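PDB 1VHZ: ADP compounds hydrolase NudE from Escherichia coli, which hydrolyses ADP-ribose, NADH and the dinucleotides Ap2A and Ap3A, working as a homodimer with magnesium or another divalent cation. Local coordinates for residues A[53-58]-A[77-82]; A[62-67]-A[150-155]; A[111-116]-A[175-180]. All coordinates share one frame; numbering follows the deposited sequence.

Contact 1. Residues A[53-58]-A[77-82]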
ATOM      1  N   MET A  53       7.280   4.660  -9.293  1.00 12.36           N
ATOM      2  CA  MET A  53       8.224   4.704  -8.164  1.00 14.27           C
ATOM      3  C   MET A  53       9.560   4.232  -8.750  1.00 12.71           C
ATOM      4  O   MET A  53       9.586   3.241  -9.482  1.00 13.18           O
ATOM      5  CB  MET A  53       7.777   3.884  -6.969  1.00  9.55           C
ATOM      6  CG  MET A  53       8.917   3.277  -6.144  1.00 29.22           C
ATOM      7  SD  MET A  53       8.350   2.371  -4.668  1.00 24.00           S
ATOM      8  CE  MET A  53       6.755   1.830  -5.273  1.00 20.77           C
ATOM      9  N   ILE A  54      10.620   4.976  -8.497  1.00 11.39           N
ATOM     10  CA  ILE A  54      11.918   4.639  -9.061  1.00 14.70           C
ATOM     11  C   ILE A  54      12.938   4.237  -8.011  1.00 15.33           C
ATOM     12  O   ILE A  54      13.103   4.878  -6.980  1.00 15.93           O
ATOM     13  CB  ILE A  54      12.522   5.827  -9.850  1.00 14.23           C
ATOM     14  CG1 ILE A  54      11.486   6.430 -10.782  1.00 11.58           C
ATOM     15  CG2 ILE A  54      13.749   5.379 -10.637  1.00 17.04           C
ATOM     16  CD1 ILE A  54      10.644   7.511 -10.147  1.00  9.81           C
ATOM     17  N   VAL A  55      13.611   3.144  -8.300  1.00 12.39           N
ATOM     18  CA  VAL A  55      14.639   2.582  -7.461  1.00 13.13           C
ATOM     19  C   VAL A  55      15.984   2.650  -8.198  1.00 16.32           C
ATOM     20  O   VAL A  55      16.343   1.747  -8.949  1.00 13.66           O
ATOM     21  CB  VAL A  55      14.303   1.122  -7.096  1.00 16.67           C
ATOM     22  CG1 VAL A  55      15.380   0.530  -6.208  1.00  7.50           C
ATOM     23  CG2 VAL A  55      12.941   1.041  -6.377  1.00 10.51           C
ATOM     24  N   PRO A  56      16.732   3.712  -7.949  1.00 16.21           N
ATOM     25  CA  PRO A  56      18.031   3.930  -8.541  1.00 19.58           C
ATOM     26  C   PRO A  56      19.132   3.171  -7.818  1.00 18.75           C
ATOM     27  O   PRO A  56      19.184   3.111  -6.587  1.00 20.38           O
ATOM     28  CB  PRO A  56      18.270   5.425  -8.434  1.00 16.34           C
ATOM     29  CG  PRO A  56      17.076   6.003  -7.763  1.00 16.13           C
ATOM     30  CD  PRO A  56      16.367   4.866  -7.079  1.00 17.07           C
ATOM     31  N   ILE A  57      19.976   2.518  -8.599  1.00 20.91           N
ATOM     32  CA  ILE A  57      21.123   1.769  -8.096  1.00 22.73           C
ATOM     33  C   ILE A  57      22.388   2.339  -8.746  1.00 27.78           C
ATOM     34  O   ILE A  57      22.396   2.453  -9.983  1.00 28.27           O
ATOM     35  CB  ILE A  57      21.038   0.273  -8.470  1.00 23.14           C
ATOM     36  CG1 ILE A  57      19.786  -0.354  -7.876  1.00 20.41           C
ATOM     37  CG2 ILE A  57      22.307  -0.458  -8.032  1.00 17.12           C
ATOM     38  CD1 ILE A  57      19.464  -1.763  -8.263  1.00 16.64           C
ATOM     39  N   VAL A  58      23.350   2.785  -7.965  1.00 27.90           N
ATOM     40  CA  VAL A  58      24.616   3.306  -8.465  1.00 25.49           C
ATOM     41  C   VAL A  58      25.744   2.830  -7.545  1.00 28.33           C
ATOM     42  O   VAL A  58      25.579   2.793  -6.330  1.00 24.79           O
ATOM     43  CB  VAL A  58      24.652   4.817  -8.653  1.00 27.82           C
ATOM     44  CG1 VAL A  58      24.060   5.555  -7.473  1.00 27.43           C
ATOM     45  CG2 VAL A  58      26.091   5.330  -8.887  1.00 21.86           C
ATOM     46  N   LEU A  77      11.565   8.000   4.643  1.00 17.61           N
ATOM     47  CA  LEU A  77      12.806   7.590   4.018  1.00 17.49           C
ATOM     48  C   LEU A  77      12.353   6.557   2.959  1.00 21.77           C
ATOM     49  O   LEU A  77      11.613   5.629   3.342  1.00 24.22           O
ATOM     50  CB  LEU A  77      13.770   6.893   4.963  1.00 12.00           C
ATOM     51  CG  LEU A  77      14.984   6.217   4.295  1.00 21.25           C
ATOM     52  CD1 LEU A  77      15.855   7.245   3.585  1.00 11.90           C
ATOM     53  CD2 LEU A  77      15.817   5.445   5.316  1.00 14.65           C
ATOM     54  N   GLY A  78      12.668   6.764   1.695  1.00 19.59           N
ATOM     55  CA  GLY A  78      12.195   5.784   0.718  1.00 19.63           C
ATOM     56  C   GLY A  78      12.578   6.105  -0.712  1.00 16.25           C
ATOM     57  O   GLY A  78      13.498   6.861  -0.982  1.00 16.99           O
ATOM     58  N   PHE A  79      11.858   5.472  -1.626  1.00 15.23           N
ATOM     59  CA  PHE A  79      12.095   5.621  -3.045  1.00 15.02           C
ATOM     60  C   PHE A  79      11.303   6.786  -3.629  1.00 14.92           C
ATOM     61  O   PHE A  79      10.204   7.112  -3.193  1.00 15.77           O
ATOM     62  CB  PHE A  79      11.755   4.318  -3.779  1.00  6.54           C
ATOM     63  CG  PHE A  79      12.502   3.133  -3.216  1.00 16.83           C
ATOM     64  CD1 PHE A  79      11.825   2.090  -2.611  1.00 14.63           C
ATOM     65  CD2 PHE A  79      13.892   3.089  -3.274  1.00 12.69           C
ATOM     66  CE1 PHE A  79      12.519   1.001  -2.097  1.00 21.21           C
ATOM     67  CE2 PHE A  79      14.586   2.013  -2.760  1.00 12.72           C
ATOM     68  CZ  PHE A  79      13.904   0.959  -2.171  1.00 15.25           C
ATOM     69  N   SER A  80      11.925   7.419  -4.595  1.00 13.49           N
ATOM     70  CA  SER A  80      11.337   8.556  -5.319  1.00 15.12           C
ATOM     71  C   SER A  80      10.080   8.098  -6.017  1.00 14.49           C
ATOM     72  O   SER A  80       9.982   6.988  -6.564  1.00 15.68           O
ATOM     73  CB  SER A  80      12.460   9.094  -6.231  1.00 17.72           C
ATOM     74  OG  SER A  80      11.924   9.584  -7.438  1.00 42.59           O
ATOM     75  N   LYS A  81       9.009   8.863  -5.941  1.00 13.12           N
ATOM     76  CA  LYS A  81       7.713   8.545  -6.498  1.00 14.18           C
ATOM     77  C   LYS A  81       7.097   9.772  -7.166  1.00 18.07           C
ATOM     78  O   LYS A  81       7.300  10.894  -6.686  1.00 16.59           O
ATOM     79  CB  LYS A  81       6.739   8.176  -5.328  1.00 20.96           C
ATOM     80  CG  LYS A  81       7.096   6.920  -4.586  1.00 30.76           C
ATOM     81  CD  LYS A  81       6.378   6.679  -3.283  1.00 27.50           C
ATOM     82  CE  LYS A  81       7.042   5.578  -2.459  1.00 33.44           C
ATOM     83  NZ  LYS A  81       8.167   6.042  -1.578  1.00 13.36           N
ATOM     84  N   GLY A  82       6.268   9.542  -8.168  1.00 19.50           N
ATOM     85  CA  GLY A  82       5.582  10.635  -8.856  1.00 18.20           C
ATOM     86  C   GLY A  82       4.469  10.068  -9.739  1.00 20.01           C
ATOM     87  O   GLY A  82       4.203   8.871  -9.777  1.00 22.00           O
TER
HETATM   88  O   HOH W   1      14.664   7.074  -4.770  1.00 20.18           O

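Contact 2. Residues A[62-67]-A[150-155]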
ATOM      1  N   LEU A  62      21.706   1.756  -3.185  1.00 18.45           N
ATOM      2  CA  LEU A  62      20.370   2.217  -3.533  1.00 19.27           C
ATOM      3  C   LEU A  62      20.429   3.746  -3.300  1.00 17.74           C
ATOM      4  O   LEU A  62      21.246   4.154  -2.458  1.00 18.89           O
ATOM      5  CB  LEU A  62      19.375   1.679  -2.515  1.00 20.22           C
ATOM      6  CG  LEU A  62      18.417   0.565  -2.843  1.00 24.72           C
ATOM      7  CD1 LEU A  62      18.809  -0.252  -4.046  1.00 21.62           C
ATOM      8  CD2 LEU A  62      18.196  -0.321  -1.623  1.00 17.02           C
ATOM      9  N   ILE A  63      19.663   4.524  -4.006  1.00 15.98           N
ATOM     10  CA  ILE A  63      19.605   5.957  -3.763  1.00 18.58           C
ATOM     11  C   ILE A  63      18.196   6.215  -3.170  1.00 17.10           C
ATOM     12  O   ILE A  63      17.225   6.024  -3.897  1.00 16.05           O
ATOM     13  CB  ILE A  63      19.738   6.884  -4.974  1.00 19.43           C
ATOM     14  CG1 ILE A  63      21.036   6.674  -5.750  1.00 30.69           C
ATOM     15  CG2 ILE A  63      19.650   8.334  -4.480  1.00 11.70           C
ATOM     16  CD1 ILE A  63      22.293   6.831  -4.924  1.00 43.05           C
ATOM     17  N   LEU A  64      18.123   6.563  -1.903  1.00 17.04           N
ATOM     18  CA  LEU A  64      16.828   6.814  -1.264  1.00 15.46           C
ATOM     19  C   LEU A  64      16.687   8.322  -1.072  1.00 12.36           C
ATOM     20  O   LEU A  64      17.708   9.002  -1.148  1.00 12.91           O
ATOM     21  CB  LEU A  64      16.788   6.219   0.142  1.00 22.38           C
ATOM     22  CG  LEU A  64      16.880   4.717   0.369  1.00 30.56           C
ATOM     23  CD1 LEU A  64      15.717   3.989  -0.275  1.00 31.71           C
ATOM     24  CD2 LEU A  64      18.194   4.132  -0.104  1.00 39.07           C
ATOM     25  N   ILE A  65      15.476   8.794  -0.785  1.00  9.15           N
ATOM     26  CA  ILE A  65      15.272  10.197  -0.518  1.00 11.39           C
ATOM     27  C   ILE A  65      14.451  10.388   0.768  1.00 15.47           C
ATOM     28  O   ILE A  65      13.753   9.481   1.199  1.00 13.18           O
ATOM     29  CB  ILE A  65      14.578  10.965  -1.654  1.00 20.58           C
ATOM     30  CG1 ILE A  65      13.301  10.226  -2.072  1.00 21.76           C
ATOM     31  CG2 ILE A  65      15.502  11.149  -2.854  1.00 11.63           C
ATOM     32  CD1 ILE A  65      12.292  11.091  -2.768  1.00 24.11           C
ATOM     33  N   ARG A  66      14.589  11.557   1.388  1.00 14.17           N
ATOM     34  CA  ARG A  66      13.842  11.917   2.583  1.00 13.04           C
ATOM     35  C   ARG A  66      12.799  12.940   2.115  1.00 16.01           C
ATOM     36  O   ARG A  66      13.136  13.868   1.387  1.00 16.38           O
ATOM     37  CB  ARG A  66      14.735  12.428   3.701  1.00 14.94           C
ATOM     38  CG  ARG A  66      15.735  11.379   4.182  1.00 17.00           C
ATOM     39  CD  ARG A  66      16.619  11.894   5.316  1.00 22.73           C
ATOM     40  NE  ARG A  66      17.514  10.831   5.775  1.00 20.70           N
ATOM     41  CZ  ARG A  66      17.215   9.790   6.529  1.00 29.15           C
ATOM     42  NH1 ARG A  66      18.171   8.899   6.832  1.00 27.08           N
ATOM     43  NH2 ARG A  66      15.979   9.595   7.006  1.00 24.88           N
ATOM     44  N   GLU A  67      11.535  12.724   2.454  1.00 15.98           N
ATOM     45  CA  GLU A  67      10.472  13.597   1.963  1.00 15.73           C
ATOM     46  C   GLU A  67       9.373  13.777   2.987  1.00 17.10           C
ATOM     47  O   GLU A  67       8.893  12.820   3.614  1.00 12.40           O
ATOM     48  CB  GLU A  67       9.900  12.933   0.675  1.00 10.88           C
ATOM     49  CG  GLU A  67       8.842  13.761  -0.024  1.00 20.61           C
ATOM     50  CD  GLU A  67       8.640  13.367  -1.483  1.00 24.97           C
ATOM     51  OE1 GLU A  67       8.250  14.229  -2.300  1.00 17.59           O
ATOM     52  OE2 GLU A  67       8.878  12.193  -1.832  1.00 20.33           O
ATOM     53  N   VAL A 150      19.974   9.584   0.303  1.00 24.80           N
ATOM     54  CA  VAL A 150      20.628   8.635   1.199  1.00 21.74           C
ATOM     55  C   VAL A 150      21.133   7.431   0.390  1.00 21.36           C
ATOM     56  O   VAL A 150      20.342   6.767  -0.300  1.00 21.10           O
ATOM     57  CB  VAL A 150      19.724   8.127   2.324  1.00 24.73           C
ATOM     58  CG1 VAL A 150      20.498   7.157   3.236  1.00 16.81           C
ATOM     59  CG2 VAL A 150      19.158   9.257   3.170  1.00 19.32           C
ATOM     60  N   ARG A 151      22.432   7.202   0.411  1.00 16.94           N
ATOM     61  CA  ARG A 151      23.024   6.059  -0.282  1.00 21.26           C
ATOM     62  C   ARG A 151      22.974   4.855   0.669  1.00 22.19           C
ATOM     63  O   ARG A 151      23.406   4.964   1.816  1.00 23.54           O
ATOM     64  CB  ARG A 151      24.456   6.375  -0.726  1.00 21.93           C
ATOM     65  CG  ARG A 151      24.436   7.126  -2.060  1.00 38.87           C
ATOM     66  CD  ARG A 151      25.723   7.906  -2.291  1.00 50.98           C
ATOM     67  NE  ARG A 151      26.067   7.902  -3.715  1.00 64.46           N
ATOM     68  CZ  ARG A 151      25.377   8.488  -4.682  1.00 64.44           C
ATOM     69  NH1 ARG A 151      24.265   9.167  -4.426  1.00 70.22           N
ATOM     70  NH2 ARG A 151      25.806   8.387  -5.933  1.00 64.91           N
ATOM     71  N   TRP A 152      22.365   3.775   0.226  1.00 18.65           N
ATOM     72  CA  TRP A 152      22.186   2.580   1.037  1.00 20.43           C
ATOM     73  C   TRP A 152      22.722   1.356   0.306  1.00 20.04           C
ATOM     74  O   TRP A 152      22.260   1.044  -0.791  1.00 17.91           O
ATOM     75  CB  TRP A 152      20.684   2.400   1.323  1.00 13.25           C
ATOM     76  CG  TRP A 152      20.433   1.534   2.519  1.00 15.31           C
ATOM     77  CD1 TRP A 152      20.525   0.167   2.598  1.00 13.99           C
ATOM     78  CD2 TRP A 152      20.020   1.996   3.812  1.00 12.61           C
ATOM     79  NE1 TRP A 152      20.203  -0.253   3.868  1.00 13.41           N
ATOM     80  CE2 TRP A 152      19.882   0.857   4.628  1.00 18.38           C
ATOM     81  CE3 TRP A 152      19.751   3.261   4.345  1.00 15.92           C
ATOM     82  CZ2 TRP A 152      19.499   0.955   5.969  1.00 13.26           C
ATOM     83  CZ3 TRP A 152      19.367   3.371   5.680  1.00 18.28           C
ATOM     84  CH2 TRP A 152      19.255   2.200   6.471  1.00 17.90           C
ATOM     85  N   PRO A 153      23.686   0.682   0.916  1.00 19.15           N
ATOM     86  CA  PRO A 153      24.322  -0.455   0.297  1.00 19.86           C
ATOM     87  C   PRO A 153      23.366  -1.598   0.022  1.00 19.62           C
ATOM     88  O   PRO A 153      22.617  -2.013   0.903  1.00 16.23           O
ATOM     89  CB  PRO A 153      25.426  -0.863   1.250  1.00 21.80           C
ATOM     90  CG  PRO A 153      25.380   0.033   2.416  1.00 23.93           C
ATOM     91  CD  PRO A 153      24.271   1.027   2.228  1.00 21.59           C
ATOM     92  N   LEU A 154      23.474  -2.168  -1.179  1.00 18.56           N
ATOM     93  CA  LEU A 154      22.645  -3.293  -1.581  1.00 19.02           C
ATOM     94  C   LEU A 154      22.840  -4.479  -0.649  1.00 17.72           C
ATOM     95  O   LEU A 154      21.891  -5.184  -0.296  1.00 15.20           O
ATOM     96  CB  LEU A 154      23.041  -3.774  -2.998  1.00 20.73           C
ATOM     97  CG  LEU A 154      22.620  -2.887  -4.168  1.00 20.42           C
ATOM     98  CD1 LEU A 154      22.982  -3.560  -5.495  1.00 18.90           C
ATOM     99  CD2 LEU A 154      21.136  -2.587  -4.114  1.00 14.88           C
ATOM    100  N   ALA A 155      24.094  -4.696  -0.261  1.00 11.31           N
ATOM    101  CA  ALA A 155      24.483  -5.778   0.623  1.00 17.21           C
ATOM    102  C   ALA A 155      23.764  -5.718   1.961  1.00 14.77           C
ATOM    103  O   ALA A 155      23.634  -6.754   2.620  1.00 21.10           O
ATOM    104  CB  ALA A 155      26.012  -5.792   0.815  1.00 11.99           C
TER

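Contact 3. Residues A[111-116]-A[175-180]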
ATOM      1  N   PHE A 111      11.136  -1.973 -15.928  1.00 14.49           N
ATOM      2  CA  PHE A 111       9.783  -2.010 -15.349  1.00 16.24           C
ATOM      3  C   PHE A 111       9.586  -3.399 -14.745  1.00 15.12           C
ATOM      4  O   PHE A 111       9.566  -4.435 -15.394  1.00 14.33           O
ATOM      5  CB  PHE A 111       8.755  -1.608 -16.383  1.00 12.15           C
ATOM      6  CG  PHE A 111       7.340  -1.914 -16.010  1.00 16.03           C
ATOM      7  CD1 PHE A 111       6.555  -2.697 -16.846  1.00 14.56           C
ATOM      8  CD2 PHE A 111       6.813  -1.458 -14.799  1.00  6.40           C
ATOM      9  CE1 PHE A 111       5.246  -2.998 -16.496  1.00 19.44           C
ATOM     10  CE2 PHE A 111       5.504  -1.775 -14.458  1.00 16.92           C
ATOM     11  CZ  PHE A 111       4.728  -2.548 -15.296  1.00 14.09           C
ATOM     12  N   LEU A 112       9.510  -3.420 -13.425  1.00 16.99           N
ATOM     13  CA  LEU A 112       9.433  -4.648 -12.650  1.00 15.35           C
ATOM     14  C   LEU A 112       8.077  -5.113 -12.220  1.00 13.88           C
ATOM     15  O   LEU A 112       7.809  -6.309 -12.112  1.00 14.50           O
ATOM     16  CB  LEU A 112      10.239  -4.316 -11.363  1.00 19.99           C
ATOM     17  CG  LEU A 112      11.122  -5.373 -10.748  1.00 32.81           C
ATOM     18  CD1 LEU A 112      11.985  -6.064 -11.788  1.00 31.29           C
ATOM     19  CD2 LEU A 112      12.013  -4.732  -9.668  1.00 28.06           C
ATOM     20  N   LYS A 113       7.192  -4.164 -11.875  1.00 13.09           N
ATOM     21  CA  LYS A 113       5.888  -4.604 -11.386  1.00 10.37           C
ATOM     22  C   LYS A 113       4.918  -3.434 -11.337  1.00 14.90           C
ATOM     23  O   LYS A 113       5.329  -2.275 -11.158  1.00 15.08           O
ATOM     24  CB  LYS A 113       6.074  -5.131  -9.941  1.00 13.40           C
ATOM     25  CG  LYS A 113       5.000  -6.127  -9.461  1.00 13.02           C
ATOM     26  CD  LYS A 113       5.331  -7.497 -10.017  1.00 13.83           C
ATOM     27  CE  LYS A 113       4.170  -8.457 -10.048  1.00 17.06           C
ATOM     28  NZ  LYS A 113       4.646  -9.795 -10.543  1.00 21.25           N
ATOM     29  N   LYS A 114       3.645  -3.810 -11.424  1.00 12.85           N
ATOM     30  CA  LYS A 114       2.581  -2.804 -11.319  1.00 17.60           C
ATOM     31  C   LYS A 114       1.721  -3.189 -10.123  1.00 14.96           C
ATOM     32  O   LYS A 114       1.240  -4.319 -10.015  1.00 15.72           O
ATOM     33  CB  LYS A 114       1.772  -2.707 -12.595  1.00 18.40           C
ATOM     34  CG  LYS A 114       0.556  -1.791 -12.481  1.00 23.26           C
ATOM     35  CD  LYS A 114      -0.310  -1.979 -13.724  1.00 32.71           C
ATOM     36  CE  LYS A 114      -0.093  -0.883 -14.727  1.00 29.13           C
ATOM     37  NZ  LYS A 114      -0.632  -1.227 -16.071  1.00 31.95           N
ATOM     38  N   LEU A 115       1.474  -2.251  -9.217  1.00 17.76           N
ATOM     39  CA  LEU A 115       0.688  -2.612  -8.036  1.00 18.48           C
ATOM     40  C   LEU A 115      -0.494  -1.687  -7.791  1.00 16.69           C
ATOM     41  O   LEU A 115      -0.391  -0.498  -8.032  1.00 17.49           O
ATOM     42  CB  LEU A 115       1.603  -2.491  -6.812  1.00 16.90           C
ATOM     43  CG  LEU A 115       2.273  -3.665  -6.162  1.00 31.15           C
ATOM     44  CD1 LEU A 115       2.505  -4.875  -7.042  1.00 24.22           C
ATOM     45  CD2 LEU A 115       3.599  -3.222  -5.526  1.00 17.00           C
ATOM     46  N   SER A 116      -1.548  -2.265  -7.228  1.00 14.40           N
ATOM     47  CA  SER A 116      -2.708  -1.474  -6.810  1.00 18.36           C
ATOM     48  C   SER A 116      -2.521  -1.184  -5.314  1.00 19.64           C
ATOM     49  O   SER A 116      -1.622  -1.798  -4.697  1.00 19.59           O
ATOM     50  CB  SER A 116      -3.962  -2.345  -6.998  1.00 17.06           C
ATOM     51  OG  SER A 116      -4.039  -3.252  -5.910  1.00 24.17           O
ATOM     52  N   LEU A 175      11.197  -2.901  -2.271  1.00 15.34           N
ATOM     53  CA  LEU A 175      12.445  -3.408  -1.734  1.00 14.95           C
ATOM     54  C   LEU A 175      12.607  -4.903  -2.002  1.00 15.65           C
ATOM     55  O   LEU A 175      13.602  -5.330  -2.564  1.00 12.61           O
ATOM     56  CB  LEU A 175      12.475  -3.152  -0.217  1.00 11.59           C
ATOM     57  CG  LEU A 175      13.767  -3.567   0.470  1.00 14.41           C
ATOM     58  CD1 LEU A 175      14.911  -2.644   0.058  1.00 12.48           C
ATOM     59  CD2 LEU A 175      13.592  -3.628   1.979  1.00  8.03           C
ATOM     60  N   PHE A 176      11.602  -5.695  -1.645  1.00 15.77           N
ATOM     61  CA  PHE A 176      11.608  -7.135  -1.857  1.00 15.45           C
ATOM     62  C   PHE A 176      11.563  -7.493  -3.345  1.00 14.90           C
ATOM     63  O   PHE A 176      12.182  -8.481  -3.741  1.00 15.79           O
ATOM     64  CB  PHE A 176      10.403  -7.775  -1.141  1.00 12.99           C
ATOM     65  CG  PHE A 176      10.576  -8.050   0.328  1.00 17.10           C
ATOM     66  CD1 PHE A 176       9.882  -7.323   1.272  1.00 12.17           C
ATOM     67  CD2 PHE A 176      11.423  -9.067   0.767  1.00 12.04           C
ATOM     68  CE1 PHE A 176       9.998  -7.601   2.630  1.00 17.33           C
ATOM     69  CE2 PHE A 176      11.560  -9.335   2.121  1.00 18.59           C
ATOM     70  CZ  PHE A 176      10.846  -8.605   3.060  1.00 16.72           C
ATOM     71  N   LEU A 177      10.849  -6.747  -4.181  1.00 12.95           N
ATOM     72  CA  LEU A 177      10.789  -7.055  -5.611  1.00 15.04           C
ATOM     73  C   LEU A 177      12.132  -6.807  -6.289  1.00 15.51           C
ATOM     74  O   LEU A 177      12.572  -7.595  -7.125  1.00 14.57           O
ATOM     75  CB  LEU A 177       9.667  -6.275  -6.308  1.00  8.18           C
ATOM     76  CG  LEU A 177       8.245  -6.758  -5.947  1.00 20.93           C
ATOM     77  CD1 LEU A 177       7.224  -5.677  -6.254  1.00 12.30           C
ATOM     78  CD2 LEU A 177       7.903  -8.069  -6.642  1.00  8.54           C
ATOM     79  N   VAL A 178      12.829  -5.740  -5.904  1.00 16.00           N
ATOM     80  CA  VAL A 178      14.140  -5.436  -6.476  1.00 15.87           C
ATOM     81  C   VAL A 178      15.171  -6.468  -6.053  1.00 16.73           C
ATOM     82  O   VAL A 178      16.021  -6.940  -6.816  1.00 15.99           O
ATOM     83  CB  VAL A 178      14.554  -4.012  -6.067  1.00 18.08           C
ATOM     84  CG1 VAL A 178      16.016  -3.765  -6.440  1.00 18.22           C
ATOM     85  CG2 VAL A 178      13.640  -2.993  -6.759  1.00 13.00           C
ATOM     86  N   ARG A 179      15.109  -6.871  -4.784  1.00 16.10           N
ATOM     87  CA  ARG A 179      16.026  -7.901  -4.279  1.00 17.75           C
ATOM     88  C   ARG A 179      15.816  -9.208  -5.044  1.00 18.86           C
ATOM     89  O   ARG A 179      16.797  -9.874  -5.370  1.00 18.01           O
ATOM     90  CB  ARG A 179      15.757  -8.118  -2.802  1.00 17.64           C
ATOM     91  CG  ARG A 179      16.733  -9.128  -2.128  1.00 22.05           C
ATOM     92  CD  ARG A 179      15.910  -9.724  -1.019  1.00 29.14           C
ATOM     93  NE  ARG A 179      16.526 -10.265   0.152  1.00 30.21           N
ATOM     94  CZ  ARG A 179      15.783 -11.059   0.957  1.00 29.70           C
ATOM     95  NH1 ARG A 179      16.311 -11.574   2.047  1.00 27.84           N
ATOM     96  NH2 ARG A 179      14.514 -11.307   0.622  1.00 23.80           N
ATOM     97  N   GLU A 180      14.557  -9.586  -5.314  1.00 17.52           N
ATOM     98  CA  GLU A 180      14.302 -10.804  -6.074  1.00 22.77           C
ATOM     99  C   GLU A 180      14.932 -10.670  -7.474  1.00 23.12           C
ATOM    100  O   GLU A 180      15.611 -11.568  -7.941  1.00 22.84           O
ATOM    101  CB  GLU A 180      12.826 -11.077  -6.305  1.00 25.99           C
ATOM    102  CG  GLU A 180      12.052 -11.961  -5.424  1.00 30.05           C
ATOM    103  CD  GLU A 180      12.762 -13.024  -4.636  1.00 29.05           C
ATOM    104  OE1 GLU A 180      12.893 -14.160  -5.125  1.00 38.86           O
ATOM    105  OE2 GLU A 180      13.186 -12.728  -3.494  1.00 37.36           O
TER

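Contact 1. Residues A[53-58]-A[77-82]
M53 faces K81 as a non-hydrogen-bonded antiparallel pair where strands 53-58 and 80-82 run at 155° to each other, joined by a backbone bond from I54 N to S80 O (2.9 Å). In the Nudix fold this is where the strand in which the Nudix box begins, at G82, attaches to the mixed sheet. The carbonyl S80 O also receives a CA-H...O contact from M53 CA at 3.3 Å.

Next to S80 in the chain, the F79 ring meets V55 and M53. V55 CG2 sits over the centre of one face, 3.8 Å from the centroid, as a CH-pi contact, while V55 CG1 lies against F79 CE2. M53 SD approaches the same ring obliquely, 5.2 Å from its centroid, in a Met-aromatic contact. Beside M53 runs the aliphatic part of K81; a bend at chi4 (86°) places NZ on an in-plane lone pair of F79 O, and N171 of helix 169-184 is a second partner of the amine.

The other face of the sheet carries I54 and S80. I54 CD1 lies 3.6 Å from S80 OG, whose hydroxyl is hydrogen-bonded to E101, a metal ligand by similarity, consistent with a second-shell role. A water closes the junction, accepting from S80 N at 2.8 Å and donating only weakly to I54 O.

Contact 2. Residues A[62-67]-A[150-155]
I63 and R151 lie side by side and point the same way, with I63 CD1 over one face of the R151 guanidinium, offset toward its rim. The nearest atoms, I63 CD1 and R151 NH1, are modelled 3.1 Å apart, so tight that the exact spacing is doubtful. The opposite face of the sheet holds L62, L64, V150 and W152. There L64 and W152 cross obliquely, L64 CD2 meeting W152 CB at 3.4 Å. CG of W152 is anti to the backbone N (chi1 -159°), and the indole leads away from strand 62-67; its NE1 is hydrogen-bonded to H156 O.

R66, extended from CG to NE, slants past V150, its NE lying 3.5 Å from V150 CG2. At the other end L62 and L154 meet at about a right angle, L62 CD1 to L154 CD2, where the strand gives way to a 3-10 turn. L77 of the adjoining strand touches L64, R66, V150 and W152 from outside the pair.

The strands between these two layers are antiparallel, their axes at 141°. The hydrogen-bonded pairs L62-W152 and L64-V150 each contribute two bonds; that from L62 N to W152 O is 2.6 Å long.

The chemistry thus divides. The guanidinium groups of R66 and R151 meet methyls, V150 CG2 and I63 CD1, of the facing strand, so the directional hold of strand 149-153 on the Nudix sheet comes from the backbone bonds, and the side chains add nonpolar contact.

Contact 3. Residues A[111-116]-A[175-180]
L112 and L177 carry this strand-to-helix contact, each meeting two or more partners from the other segment. L112 CD2 touches V178 CG2 at 3.8 Å, the two side chains crossing at about a right angle, and also rests 3.9 Å from the backbone oxygen L177 O. L177 points at the strand: its CD1 lies 3.9 Å from K113 CB and equally near K113 CG, again at about a right angle, while L115 CD2 adds a looser contact with the same methyl at 4.4 Å. The side-chain contacts are apolar, and the axes of the two short segments come within 9.3 Å and run at 149° to each other.

K113 offers only the base of its chain to the helix. With CG anti to the backbone N (chi1 -157°) and a bend at chi2, the rest leads away, and NZ is hydrogen-bonded to L161 O of the second subunit.

The next shell flanks both sides. Strand 125-136 binds the backbones of L112, K113 and L115, and its V130 and I128 touch the side chains of L112 and L115. From the helix, F176 meets F176 of the second subunit with nearly parallel rings, while R179 and E180 reach over to that subunit, forming reciprocal salt bridges with its E180 and R179.

A helix laid on one face of the central mixed sheet, with the Nudix-box helix 90-102 against the other, is the alpha/beta/alpha sandwich of the Nudix fold; here helix 169-184 also contributes to the homodimer interface.

In the fold
After the three-stranded N-terminal sheet (11-44), strand 51-58 opens contact 1, which closes over 18 intervening residues, mostly strand, when the chain returns at 77-82. Contact 2 opens within that span, at 62-67, and closes only at 150-155, so the two cross; bonds that are probably hydrogen bonds, P56 O to I63 N and G78 O to I65 N, knit them into one sheet. Contact 3 opens at 111-116, within the span of contact 2, and closes beyond it at 175-180, crossing it in turn, but follows contact 1 in series. V55 packing on V178 joins contacts 1 and 3, tying the sheet to the C-terminal helix and, through it, to the second subunit.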